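VAL-1 (Chlorella virus, PDB 3GNE) catalyses the eliminative cleavage of alginate, as a viral alginate lyase of polysaccharide lyase family 14. Local coordinates at residues Val39-Tyr44 against Val232-Asn237; Lys27-Thr32 against Gly57-Ser62; Pro182-Glu187 against Arg201-Arg206. All coordinates share one frame; numbering follows the deposited sequence. Where two conformers were deposited one is given.

Interaction 1 of 3, residues Val39-Tyr44 against Val232-Asn237; sequences VVKAVY and VAYFTN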
loop_
_atom_site.group_PDB
_atom_site.type_symbol
_atom_site.label_atom_id
_atom_site.label_comp_id
_atom_site.label_asym_id
_atom_site.label_seq_id
_atom_site.Cartn_x
_atom_site.Cartn_y
_atom_site.Cartn_z
ATOM N N VAL A 39 0.046 10.300 -15.344
ATOM C CA VAL A 39 0.752 9.523 -14.346
ATOM C C VAL A 39 1.335 10.436 -13.287
ATOM O O VAL A 39 1.392 11.643 -13.429
ATOM C CB VAL A 39 1.933 8.757 -15.016
ATOM C CG1 VAL A 39 1.452 7.972 -16.231
ATOM C CG2 VAL A 39 3.058 9.707 -15.386
ATOM N N VAL A 40 1.813 9.795 -12.190
ATOM C CA VAL A 40 2.766 10.483 -11.324
ATOM C C VAL A 40 4.132 9.870 -11.630
ATOM O O VAL A 40 4.320 8.653 -11.570
ATOM C CB VAL A 40 2.445 10.342 -9.828
ATOM C CG1 VAL A 40 3.448 11.180 -9.029
ATOM C CG2 VAL A 40 1.028 10.810 -9.528
ATOM N N LYS A 41 5.068 10.764 -12.009
ATOM C CA LYS A 41 6.471 10.395 -12.145
ATOM C C LYS A 41 7.053 10.453 -10.725
ATOM O O LYS A 41 7.216 11.557 -10.191
ATOM C CB LYS A 41 7.185 11.345 -13.085
ATOM C CG LYS A 41 8.676 11.066 -13.302
ATOM C CD LYS A 41 9.301 12.245 -14.087
ATOM C CE LYS A 41 10.663 11.935 -14.635
ATOM N NZ LYS A 41 11.095 12.841 -15.736
ATOM N N ALA A 42 7.288 9.298 -10.164
ATOM C CA ALA A 42 7.883 9.189 -8.807
ATOM C C ALA A 42 9.394 9.279 -8.914
ATOM O O ALA A 42 10.033 8.408 -9.580
ATOM C CB ALA A 42 7.512 7.853 -8.193
ATOM N N VAL A 43 9.934 10.310 -8.305
ATOM C CA VAL A 43 11.387 10.548 -8.388
ATOM C C VAL A 43 12.032 10.103 -7.109
ATOM O O VAL A 43 11.700 10.581 -6.026
ATOM C CB VAL A 43 11.622 12.042 -8.629
ATOM C CG1 VAL A 43 13.102 12.392 -8.497
ATOM C CG2 VAL A 43 11.088 12.444 -10.000
ATOM N N TYR A 44 12.933 9.145 -7.213
ATOM C CA TYR A 44 13.644 8.616 -6.054
ATOM C C TYR A 44 15.099 9.028 -6.198
ATOM O O TYR A 44 15.835 8.436 -7.023
ATOM C CB TYR A 44 13.521 7.107 -5.983
ATOM C CG TYR A 44 12.123 6.499 -5.984
ATOM C CD1 TYR A 44 11.363 6.323 -4.825
ATOM C CD2 TYR A 44 11.586 6.096 -7.210
ATOM C CE1 TYR A 44 10.089 5.776 -4.833
ATOM C CE2 TYR A 44 10.350 5.533 -7.206
ATOM C CZ TYR A 44 9.596 5.359 -6.062
ATOM O OH TYR A 44 8.351 4.782 -6.160
ATOM N N VAL A 232 13.546 6.881 -11.532
ATOM C CA VAL A 232 12.122 7.175 -11.522
ATOM C C VAL A 232 11.288 5.966 -11.866
ATOM O O VAL A 232 11.740 5.040 -12.543
ATOM C CB VAL A 232 11.749 8.307 -12.497
ATOM C CG1 VAL A 232 12.660 9.526 -12.304
ATOM C CG2 VAL A 232 11.830 7.847 -13.930
ATOM N N ALA A 233 10.054 5.977 -11.403
ATOM C CA ALA A 233 9.028 5.035 -11.796
ATOM C C ALA A 233 7.765 5.840 -12.057
ATOM O O ALA A 233 7.633 6.967 -11.565
ATOM C CB ALA A 233 8.803 3.970 -10.735
ATOM N N TYR A 234 6.821 5.247 -12.775
ATOM C CA TYR A 234 5.584 5.967 -13.048
ATOM C C TYR A 234 4.379 5.200 -12.501
ATOM O O TYR A 234 4.272 3.994 -12.712
ATOM C CB TYR A 234 5.386 6.181 -14.555
ATOM C CG TYR A 234 6.555 6.857 -15.221
ATOM C CD1 TYR A 234 6.618 8.245 -15.327
ATOM C CD2 TYR A 234 7.603 6.087 -15.748
ATOM C CE1 TYR A 234 7.710 8.866 -15.936
ATOM C CE2 TYR A 234 8.668 6.699 -16.362
ATOM C CZ TYR A 234 8.715 8.079 -16.460
ATOM O OH TYR A 234 9.817 8.651 -17.100
ATOM N N PHE A 235 3.482 5.900 -11.833
ATOM C CA PHE A 235 2.281 5.290 -11.286
ATOM C C PHE A 235 1.052 5.899 -11.948
ATOM O O PHE A 235 0.995 7.085 -12.228
ATOM C CB PHE A 235 2.213 5.581 -9.740
ATOM C CG PHE A 235 3.257 4.781 -8.970
ATOM C CD1 PHE A 235 3.004 3.514 -8.494
ATOM C CD2 PHE A 235 4.512 5.365 -8.736
ATOM C CE1 PHE A 235 3.966 2.800 -7.770
ATOM C CE2 PHE A 235 5.484 4.666 -8.017
ATOM C CZ PHE A 235 5.223 3.375 -7.535
ATOM N N THR A 236 0.052 5.066 -12.180
ATOM C CA THR A 236 -1.150 5.581 -12.860
ATOM C C THR A 236 -2.346 4.751 -12.492
ATOM O O THR A 236 -2.222 3.672 -11.936
ATOM C CB THR A 236 -0.912 5.582 -14.401
ATOM O OG1 THR A 236 -1.937 6.357 -15.039
ATOM C CG2 THR A 236 -0.889 4.142 -14.955
ATOM N N ASN A 237 -3.533 5.253 -12.859
ATOM C CA ASN A 237 -4.763 4.491 -12.800
ATOM C C ASN A 237 -5.042 3.992 -11.384
ATOM O O ASN A 237 -5.286 2.792 -11.169
ATOM C CB ASN A 237 -4.743 3.305 -13.795
ATOM C CG ASN A 237 -6.164 2.887 -14.114
ATOM O OD1 ASN A 237 -7.128 3.635 -13.949
ATOM N ND2 ASN A 237 -6.300 1.626 -14.580
#
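K41 lies alongside Y234, both side chains pointing the same way, so that its CG comes 3.6 Å from CE1 of the Y234 ring. They sit in an antiparallel strand pair of the curved beta sheet of this concanavalin-like family 14 lyase. The strands are joined by two hydrogen-bonded pairs, V40 with F235 and A42 with A233; the shortest bond runs from A42 N to A233 O at 2.7 Å, the oxygen pointing almost straight at its donor. K41 is extended, CG anti to the backbone N (chi1 180°), and its CE, near the Y234 hydroxyl end, crosses V232 CG1 obliquely. V39 CG2 touches the same ring obliquely at CD1, 3.8 Å away, while F34 stacks on Y234. The opposite face of the sheet, carrying V40, A42, A233 and F235, is turned to the interior, where F59, W77 and W217 close round F235. A42 CB meets CE2 of the F235 ring in plane at its edge, 3.8 Å away. The Y44 ring has A233 CB at its edge, by CE2. Its hydroxyl is hydrogen-bonded to T219, and Y44 OH also lies in the plane of the F235 ring, 3.4 Å from CE2.

Interaction 2 of 3, residues Lys27-Thr32 against Gly57-Ser62; sequences KKSAVT and GGFSFS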
loop_
_atom_site.group_PDB
_atom_site.type_symbol
_atom_site.label_atom_id
_atom_site.label_comp_id
_atom_site.label_asym_id
_atom_site.label_seq_id
_atom_site.Cartn_x
_atom_site.Cartn_y
_atom_site.Cartn_z
ATOM N N LYS A 27 7.065 16.233 -3.109
ATOM C CA LYS A 27 8.539 16.092 -3.073
ATOM C C LYS A 27 9.074 16.485 -4.440
ATOM O O LYS A 27 8.741 17.591 -4.937
ATOM C CB LYS A 27 8.972 14.706 -2.596
ATOM C CG LYS A 27 8.445 14.441 -1.165
ATOM C CD LYS A 27 8.816 12.986 -0.810
ATOM C CE LYS A 27 8.380 12.534 0.505
ATOM N NZ LYS A 27 8.956 11.250 0.888
ATOM N N LYS A 28 9.903 15.639 -5.068
ATOM C CA LYS A 28 10.443 15.875 -6.405
ATOM C C LYS A 28 9.642 15.185 -7.491
ATOM O O LYS A 28 10.076 15.193 -8.641
ATOM C CB LYS A 28 11.896 15.358 -6.491
ATOM C CG LYS A 28 12.819 16.264 -5.654
ATOM C CD LYS A 28 14.257 15.770 -5.851
ATOM C CE LYS A 28 15.164 16.776 -5.137
ATOM N NZ LYS A 28 16.570 16.589 -5.625
ATOM N N SER A 29 8.517 14.601 -7.111
ATOM C CA SER A 29 7.664 13.916 -8.088
ATOM C C SER A 29 6.725 14.894 -8.786
ATOM O O SER A 29 6.586 16.040 -8.345
ATOM C CB SER A 29 6.882 12.816 -7.385
ATOM O OG SER A 29 7.796 11.851 -6.816
ATOM N N ALA A 30 6.053 14.420 -9.842
ATOM C CA ALA A 30 5.192 15.312 -10.576
ATOM C C ALA A 30 4.114 14.532 -11.326
ATOM O O ALA A 30 4.368 13.454 -11.855
ATOM C CB ALA A 30 5.992 16.141 -11.610
ATOM N N VAL A 31 2.929 15.117 -11.365
ATOM C CA VAL A 31 1.913 14.639 -12.299
ATOM C C VAL A 31 2.299 15.071 -13.710
ATOM O O VAL A 31 2.616 16.225 -13.970
ATOM C CB VAL A 31 0.504 15.187 -11.913
ATOM C CG1 VAL A 31 -0.559 14.836 -12.927
ATOM C CG2 VAL A 31 0.118 14.604 -10.567
ATOM N N THR A 32 2.299 14.114 -14.637
ATOM C CA THR A 32 2.745 14.378 -16.004
ATOM C C THR A 32 2.102 13.356 -16.888
ATOM O O THR A 32 1.213 12.596 -16.483
ATOM C CB THR A 32 4.287 14.376 -16.040
ATOM O OG1 THR A 32 4.736 14.867 -17.312
ATOM C CG2 THR A 32 4.842 12.974 -15.833
ATOM N N GLY A 57 12.823 11.274 -1.862
ATOM C CA GLY A 57 12.331 10.309 -2.821
ATOM C C GLY A 57 10.879 9.965 -2.645
ATOM O O GLY A 57 10.319 9.964 -1.538
ATOM N N GLY A 58 10.257 9.669 -3.767
ATOM C CA GLY A 58 8.871 9.201 -3.829
ATOM C C GLY A 58 7.872 10.329 -3.696
ATOM O O GLY A 58 8.159 11.482 -3.945
ATOM N N PHE A 59 6.659 9.922 -3.262
ATOM C CA PHE A 59 5.582 10.888 -3.007
ATOM C C PHE A 59 4.548 10.165 -2.157
ATOM O O PHE A 59 4.545 8.930 -2.108
ATOM C CB PHE A 59 4.955 11.485 -4.274
ATOM C CG PHE A 59 4.090 10.534 -5.102
ATOM C CD1 PHE A 59 2.707 10.694 -5.064
ATOM C CD2 PHE A 59 4.624 9.522 -5.888
ATOM C CE1 PHE A 59 1.848 9.878 -5.796
ATOM C CE2 PHE A 59 3.788 8.689 -6.639
ATOM C CZ PHE A 59 2.422 8.877 -6.579
ATOM N N SER A 60 3.687 10.966 -1.535
ATOM C CA SER A 60 2.653 10.370 -0.683
ATOM C C SER A 60 1.376 11.182 -0.775
ATOM O O SER A 60 1.389 12.337 -1.136
ATOM C CB SER A 60 3.164 10.306 0.772
ATOM O OG SER A 60 3.303 11.600 1.296
ATOM N N PHE A 61 0.289 10.494 -0.353
ATOM C CA PHE A 61 -0.993 11.195 -0.143
ATOM C C PHE A 61 -1.899 10.242 0.625
ATOM O O PHE A 61 -1.671 9.050 0.632
ATOM C CB PHE A 61 -1.662 11.634 -1.459
ATOM C CG PHE A 61 -2.057 10.519 -2.395
ATOM C CD1 PHE A 61 -3.362 9.988 -2.307
ATOM C CD2 PHE A 61 -1.205 10.049 -3.383
ATOM C CE1 PHE A 61 -3.778 9.010 -3.182
ATOM C CE2 PHE A 61 -1.581 9.022 -4.254
ATOM C CZ PHE A 61 -2.883 8.533 -4.129
ATOM N N SER A 62 -2.953 10.798 1.249
ATOM C CA SER A 62 -3.995 9.909 1.768
ATOM C C SER A 62 -5.297 10.245 1.046
ATOM O O SER A 62 -5.414 11.297 0.412
ATOM C CB SER A 62 -4.159 10.078 3.277
ATOM O OG SER A 62 -4.529 11.428 3.585
HETATM O O HOH W 1 11.727 11.826 0.861
HETATM O O HOH W 2 10.497 12.827 -4.778
#
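The F59 ring is met obliquely by the hydroxyl of S29, 4.0 Å from OG to CD2, and its own CE1 lies in plane at the edge of the F61 ring; W217 meets both rings at inclined angles. Here, in the concanavalin-like fold of the lyase, the turn leading into strand 30-34 of one sheet holds the carbonyls of the two glycines, G57 and G58, that lead toward F59 in the other. No strand pairing joins the two segments. S29 OG gives a hydrogen bond of 2.9 Å to G58 O, coming from above the carbonyl plane, and accepts one from V43 N, tying this turn to strand 37-44 as well. G58 O accepts a second hydrogen bond, from a water that itself accepts from K28 N. K27 runs extended across both glycines, its CD 3.5 Å from G58 O. G58 has a positive phi of 79°, which glycine adopts readily. K28 NZ forms a salt bridge with D45. At the tip of K27, NZ donates in the carbonyl plane to G57 O at 3.1 Å, and also to a water, 2.8 Å from NZ, that accepts from G57 N.

Interaction 3 of 3, residues Pro182-Glu187 against Arg201-Arg206; sequences PQLDGE and RINWSR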
loop_
_atom_site.group_PDB
_atom_site.type_symbol
_atom_site.label_atom_id
_atom_site.label_comp_id
_atom_site.label_asym_id
_atom_site.label_seq_id
_atom_site.Cartn_x
_atom_site.Cartn_y
_atom_site.Cartn_z
ATOM N N PRO A 182 -13.580 -10.258 18.246
ATOM C CA PRO A 182 -13.134 -10.378 16.853
ATOM C C PRO A 182 -13.025 -11.845 16.435
ATOM O O PRO A 182 -12.532 -12.664 17.199
ATOM C CB PRO A 182 -11.738 -9.756 16.857
ATOM C CG PRO A 182 -11.612 -9.015 18.124
ATOM C CD PRO A 182 -12.571 -9.632 19.104
ATOM N N GLN A 183 -13.469 -12.153 15.224
ATOM C CA GLN A 183 -13.704 -13.543 14.830
ATOM C C GLN A 183 -12.591 -14.147 13.978
ATOM O O GLN A 183 -12.793 -15.250 13.383
ATOM C CB GLN A 183 -15.069 -13.645 14.118
ATOM C CG GLN A 183 -16.257 -13.381 14.996
ATOM C CD GLN A 183 -16.362 -14.361 16.163
ATOM O OE1 GLN A 183 -16.124 -14.045 17.343
ATOM N NE2 GLN A 183 -16.729 -15.574 15.815
ATOM N N LEU A 184 -11.412 -13.540 13.840
ATOM C CA LEU A 184 -10.278 -14.169 13.114
ATOM C C LEU A 184 -10.658 -14.664 11.720
ATOM O O LEU A 184 -10.288 -15.748 11.268
ATOM C CB LEU A 184 -9.661 -15.270 14.009
ATOM C CG LEU A 184 -8.918 -14.748 15.246
ATOM C CD1 LEU A 184 -8.669 -15.859 16.262
ATOM C CD2 LEU A 184 -7.583 -14.067 14.877
ATOM N N ASP A 185 -11.436 -13.818 11.039
ATOM C CA ASP A 185 -11.965 -14.162 9.721
ATOM C C ASP A 185 -11.770 -12.972 8.773
ATOM O O ASP A 185 -12.421 -12.949 7.747
ATOM C CB ASP A 185 -13.433 -14.543 9.780
ATOM C CG ASP A 185 -14.336 -13.492 10.393
ATOM O OD1 ASP A 185 -13.842 -12.472 10.933
ATOM O OD2 ASP A 185 -15.567 -13.721 10.344
ATOM N N GLY A 186 -10.877 -12.050 9.161
ATOM C CA GLY A 186 -10.491 -10.974 8.229
ATOM C C GLY A 186 -9.612 -11.576 7.159
ATOM O O GLY A 186 -9.078 -12.680 7.240
ATOM N N GLU A 187 -9.442 -10.829 6.075
ATOM C CA GLU A 187 -8.712 -11.304 4.926
ATOM C C GLU A 187 -7.886 -10.180 4.304
ATOM O O GLU A 187 -8.154 -8.987 4.512
ATOM C CB GLU A 187 -9.675 -11.786 3.815
ATOM C CG GLU A 187 -10.634 -12.845 4.280
ATOM C CD GLU A 187 -11.509 -13.383 3.173
ATOM O OE1 GLU A 187 -11.398 -12.936 2.003
ATOM O OE2 GLU A 187 -12.372 -14.257 3.446
ATOM N N ARG A 201 -8.008 -15.404 7.884
ATOM C CA ARG A 201 -7.890 -15.626 9.337
ATOM C C ARG A 201 -7.235 -14.520 10.153
ATOM O O ARG A 201 -6.649 -14.694 11.223
ATOM C CB ARG A 201 -7.304 -17.032 9.522
ATOM C CG ARG A 201 -8.373 -18.083 9.156
ATOM C CD ARG A 201 -8.026 -18.864 7.885
ATOM N NE ARG A 201 -8.461 -20.258 7.970
ATOM C CZ ARG A 201 -7.778 -21.261 8.507
ATOM N NH1 ARG A 201 -6.575 -21.053 9.037
ATOM N NH2 ARG A 201 -8.300 -22.485 8.521
ATOM N N ILE A 202 -7.397 -13.291 9.639
ATOM C CA ILE A 202 -6.753 -12.125 10.250
ATOM C C ILE A 202 -7.685 -11.404 11.191
ATOM O O ILE A 202 -8.873 -11.244 10.882
ATOM C CB ILE A 202 -6.409 -11.104 9.138
ATOM C CG1 ILE A 202 -5.493 -11.727 8.068
ATOM C CG2 ILE A 202 -5.792 -9.876 9.756
ATOM C CD1 ILE A 202 -5.335 -10.863 6.848
ATOM N N ASN A 203 -7.201 -10.978 12.340
ATOM C CA ASN A 203 -7.920 -9.965 13.138
ATOM C C ASN A 203 -7.407 -8.575 12.735
ATOM O O ASN A 203 -6.265 -8.230 13.034
ATOM C CB ASN A 203 -7.778 -10.191 14.628
ATOM C CG ASN A 203 -8.852 -11.038 15.284
ATOM O OD1 ASN A 203 -8.630 -11.452 16.431
ATOM N ND2 ASN A 203 -9.960 -11.294 14.639
ATOM N N TRP A 204 -8.255 -7.792 12.078
ATOM C CA TRP A 204 -7.839 -6.439 11.685
ATOM C C TRP A 204 -8.103 -5.410 12.747
ATOM O O TRP A 204 -7.416 -4.366 12.760
ATOM C CB TRP A 204 -8.559 -6.059 10.399
ATOM C CG TRP A 204 -7.977 -6.633 9.152
ATOM C CD1 TRP A 204 -8.547 -7.486 8.264
ATOM C CD2 TRP A 204 -6.624 -6.359 8.644
ATOM N NE1 TRP A 204 -7.673 -7.762 7.248
ATOM C CE2 TRP A 204 -6.492 -7.091 7.455
ATOM C CE3 TRP A 204 -5.577 -5.576 9.108
ATOM C CZ2 TRP A 204 -5.335 -7.084 6.680
ATOM C CZ3 TRP A 204 -4.402 -5.537 8.369
ATOM C CH2 TRP A 204 -4.311 -6.286 7.182
ATOM N N SER A 205 -9.073 -5.615 13.662
ATOM C CA SER A 205 -9.261 -4.622 14.711
ATOM C C SER A 205 -9.955 -5.323 15.876
ATOM O O SER A 205 -10.522 -6.373 15.764
ATOM C CB SER A 205 -10.077 -3.380 14.281
ATOM O OG SER A 205 -11.481 -3.692 14.294
ATOM N N ARG A 206 -9.883 -4.569 16.999
ATOM C CA ARG A 206 -10.432 -5.129 18.239
ATOM C C ARG A 206 -11.891 -4.801 18.504
ATOM O O ARG A 206 -12.452 -5.349 19.466
ATOM C CB ARG A 206 -9.554 -4.598 19.387
ATOM C CG ARG A 206 -9.868 -3.124 19.660
ATOM C CD ARG A 206 -9.560 -2.813 21.106
ATOM N NE ARG A 206 -8.293 -3.316 21.574
ATOM C CZ ARG A 206 -7.988 -4.066 22.619
ATOM N NH1 ARG A 206 -8.885 -4.531 23.492
ATOM N NH2 ARG A 206 -6.710 -4.372 22.807
#
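L184 O has two grips: a hydrogen bond from K138 NZ and a CA-H...O contact from R201 CA, 3.1 Å from the oxygen. Next to it G186 pairs with I202. G186 N donates to I202 O at 2.8 Å, on a lone pair but bent at the hydrogen (132°); I202 N donates a hydrogen bond to G186 O that is straight (173°) but arrives from above the carbonyl plane. Two residues, R201 and I202, stand opposite the single G186, which fits a G1 beta bulge, with R201 at a positive phi of 85°. The G186 backbone is closely packed, its CA 4.0 Å from W204 CD1, with no room for a CB. Beyond the bulge, W204 NE1 donates a hydrogen bond of 3.0 Å to E187 O, which lies near the ring plane. One face of the indole is taken by I202 CG2, 3.6 Å above its centre, while I202 CD1 leans on the E187 backbone. Across the loops, P182 CB and L184 CD2 close on the N203 amide. The contact closes the open end of the hairpin of strands 186-192 and 195-202; W204 packs on strand 112-119 of the other sheet, and N175 binds the W204 and S205 amides.

Interactions 1 and 2 adjoin, their centres about 8 Å apart, whereas interaction 3 lies on the opposite side of the chain's centre, about 33 Å from either. Strand 37-44, part of interaction 1, is the neighbour that joins it to interaction 2: it pairs with 232-237 on one flank and with 30-34 on the other, and V43 N donates to S29 OG. Interaction 1 is a buried strand pairing lined by aromatic and aliphatic groups. Interaction 2, also largely buried, bridges the two sheets with side-chain-to-carbonyl bonds and waters, K27 being its exposed part. Interaction 3 is partly buried and combines a bulged pair with loop contacts, in the same sheet as interaction 1.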